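Local coordinates for osmolarity sensor protein EnvZ (Escherichia coli, PDB 5XGA) that probably senses osmolarity as a membrane-bound histidine kinase and passes the signal on by phosphotransfer, at residues Pro8-Phe13 / Glu73-Gln78. Numbering follows the deposited sequence.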
loop_
_atom_site.group_PDB
_atom_site.type_symbol
_atom_site.label_atom_id
_atom_site.label_comp_id
_atom_site.label_asym_id
_atom_site.label_seq_id
_atom_site.Cartn_x
_atom_site.Cartn_y
_atom_site.Cartn_z
ATOM N N PRO A 8 -11.776 1.805 8.524
ATOM C CA PRO A 8 -10.944 0.696 8.987
ATOM C C PRO A 8 -9.858 1.152 9.932
ATOM O O PRO A 8 -9.375 2.285 9.817
ATOM C CB PRO A 8 -10.336 0.157 7.693
ATOM C CG PRO A 8 -10.171 1.407 6.859
ATOM C CD PRO A 8 -11.430 2.221 7.155
ATOM N N SER A 9 -9.471 0.262 10.846
ATOM C CA SER A 9 -8.287 0.461 11.658
ATOM C C SER A 9 -7.074 0.541 10.753
ATOM O O SER A 9 -7.117 0.122 9.598
ATOM C CB SER A 9 -8.101 -0.687 12.659
ATOM O OG SER A 9 -7.837 -1.899 11.965
ATOM N N LEU A 10 -5.984 1.068 11.288
ATOM C CA LEU A 10 -4.725 1.069 10.569
ATOM C C LEU A 10 -4.318 -0.361 10.213
ATOM O O LEU A 10 -3.838 -0.625 9.111
ATOM C CB LEU A 10 -3.646 1.748 11.413
ATOM C CG LEU A 10 -2.341 2.012 10.680
ATOM C CD1 LEU A 10 -2.573 2.984 9.533
ATOM C CD2 LEU A 10 -1.310 2.554 11.669
ATOM N N GLN A 11 -4.534 -1.287 11.142
ATOM C CA GLN A 11 -4.152 -2.681 10.924
ATOM C C GLN A 11 -4.970 -3.320 9.808
ATOM O O GLN A 11 -4.444 -4.042 8.963
ATOM C CB GLN A 11 -4.312 -3.484 12.216
ATOM C CG GLN A 11 -3.498 -2.943 13.398
ATOM C CD GLN A 11 -4.249 -1.892 14.225
ATOM O OE1 GLN A 11 -5.015 -1.090 13.690
ATOM N NE2 GLN A 11 -4.021 -1.898 15.541
ATOM N N GLN A 12 -6.276 -3.064 9.807
ATOM C CA GLN A 12 -7.135 -3.581 8.742
ATOM C C GLN A 12 -6.804 -2.935 7.397
ATOM O O GLN A 12 -6.843 -3.593 6.348
ATOM C CB GLN A 12 -8.597 -3.324 9.088
ATOM C CG GLN A 12 -9.568 -3.909 8.114
ATOM C CD GLN A 12 -10.977 -3.738 8.610
ATOM O OE1 GLN A 12 -11.263 -2.794 9.355
ATOM N NE2 GLN A 12 -11.864 -4.654 8.228
ATOM N N PHE A 13 -6.503 -1.636 7.430
ATOM C CA PHE A 13 -6.177 -0.909 6.210
ATOM C C PHE A 13 -4.910 -1.461 5.579
ATOM O O PHE A 13 -4.842 -1.630 4.366
ATOM C CB PHE A 13 -6.012 0.576 6.482
ATOM C CG PHE A 13 -5.702 1.374 5.251
ATOM C CD1 PHE A 13 -6.678 1.622 4.306
ATOM C CD2 PHE A 13 -4.437 1.888 5.048
ATOM C CE1 PHE A 13 -6.392 2.370 3.178
ATOM C CE2 PHE A 13 -4.147 2.634 3.919
ATOM C CZ PHE A 13 -5.122 2.874 2.989
ATOM N N GLU A 73 7.072 -1.636 12.357
ATOM C CA GLU A 73 7.795 -2.876 12.124
ATOM C C GLU A 73 6.846 -3.996 11.756
ATOM O O GLU A 73 7.066 -4.708 10.775
ATOM C CB GLU A 73 8.619 -3.250 13.361
ATOM C CG GLU A 73 9.407 -4.553 13.251
ATOM C CD GLU A 73 10.635 -4.452 12.362
ATOM O OE1 GLU A 73 10.896 -3.364 11.810
ATOM O OE2 GLU A 73 11.339 -5.477 12.206
ATOM N N PHE A 74 5.780 -4.163 12.531
ATOM C CA PHE A 74 4.852 -5.234 12.221
ATOM C C PHE A 74 4.179 -4.983 10.875
ATOM O O PHE A 74 4.109 -5.881 10.039
ATOM C CB PHE A 74 3.801 -5.406 13.317
ATOM C CG PHE A 74 2.822 -6.498 13.023
ATOM C CD1 PHE A 74 3.217 -7.828 13.071
ATOM C CD2 PHE A 74 1.513 -6.203 12.668
ATOM C CE1 PHE A 74 2.318 -8.848 12.781
ATOM C CE2 PHE A 74 0.613 -7.216 12.382
ATOM C CZ PHE A 74 1.018 -8.538 12.437
ATOM N N LEU A 75 3.691 -3.766 10.655
ATOM C CA LEU A 75 3.051 -3.464 9.373
ATOM C C LEU A 75 4.008 -3.719 8.207
ATOM O O LEU A 75 3.600 -4.227 7.159
ATOM C CB LEU A 75 2.564 -2.017 9.333
ATOM C CG LEU A 75 1.519 -1.557 10.361
ATOM C CD1 LEU A 75 1.093 -0.147 10.031
ATOM C CD2 LEU A 75 0.304 -2.493 10.418
ATOM N N SER A 76 5.276 -3.347 8.380
ATOM C CA SER A 76 6.257 -3.547 7.315
ATOM C C SER A 76 6.455 -5.038 7.010
ATOM O O SER A 76 6.547 -5.433 5.852
ATOM C CB SER A 76 7.598 -2.896 7.684
ATOM O OG SER A 76 7.446 -1.501 7.928
ATOM N N HIS A 77 6.549 -5.865 8.044
ATOM C CA HIS A 77 6.717 -7.304 7.819
ATOM C C HIS A 77 5.449 -7.915 7.217
ATOM O O HIS A 77 5.512 -8.736 6.293
ATOM C CB HIS A 77 7.068 -8.016 9.119
ATOM C CG HIS A 77 8.523 -7.992 9.440
ATOM N ND1 HIS A 77 9.402 -8.953 8.982
ATOM C CD2 HIS A 77 9.263 -7.121 10.165
ATOM C CE1 HIS A 77 10.618 -8.677 9.417
ATOM N NE2 HIS A 77 10.561 -7.568 10.134
ATOM N N GLN A 78 4.302 -7.500 7.747
ATOM C CA GLN A 78 3.016 -7.975 7.251
ATOM C C GLN A 78 2.881 -7.621 5.769
ATOM O O GLN A 78 2.460 -8.438 4.963
ATOM C CB GLN A 78 1.861 -7.376 8.067
ATOM C CG GLN A 78 0.472 -7.832 7.595
ATOM C CD GLN A 78 -0.682 -7.249 8.415
ATOM O OE1 GLN A 78 -1.491 -7.990 8.982
ATOM N NE2 GLN A 78 -0.769 -5.922 8.465
#
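L10 and L75 meet methyl to methyl, L10 CD2 lying 4.0 Å from L75 CD1, while the two side chains cross at about a right angle. L10 has CG anti to the backbone N (chi1 -171°), which carries its methyls nearer to the partner helix than its CB direction alone would. The CB of L75 already faces helix 10-24, and its two methyls divide the contact, CD1 on L10 and CD2 beside the backbone of Q11, 4.5 Å from Q11 CA. Branched, apolar leucine suits both places, because the pair also packs on V91 of strand 87-92, and L75 on V89 as well. Helices 10-24 and 73-83 both lie against the five-stranded antiparallel sheet of this alpha+beta sensor domain, sharing V91 and touching near their N-terminal ends, consistent with a PAS-like (PDC) fold. S9 fits the N-cap of the former: its short hydroxyl accepts from Q12 N, with Q12 N to S9 OG 2.9 Å and an N-H...O angle of 162°. One turn beyond L75, Q78 stretches out fully, CG anti to the backbone N (chi1 180°), and brings NE2 to 4.2 Å from Q11 O, too far for a bond. Its amide is instead held at both ends by the next turn of helix 10-24, NE2 bonding N14 OD1 and OE1 bonding K15 NZ, a task for which glutamine carries both donor and acceptor.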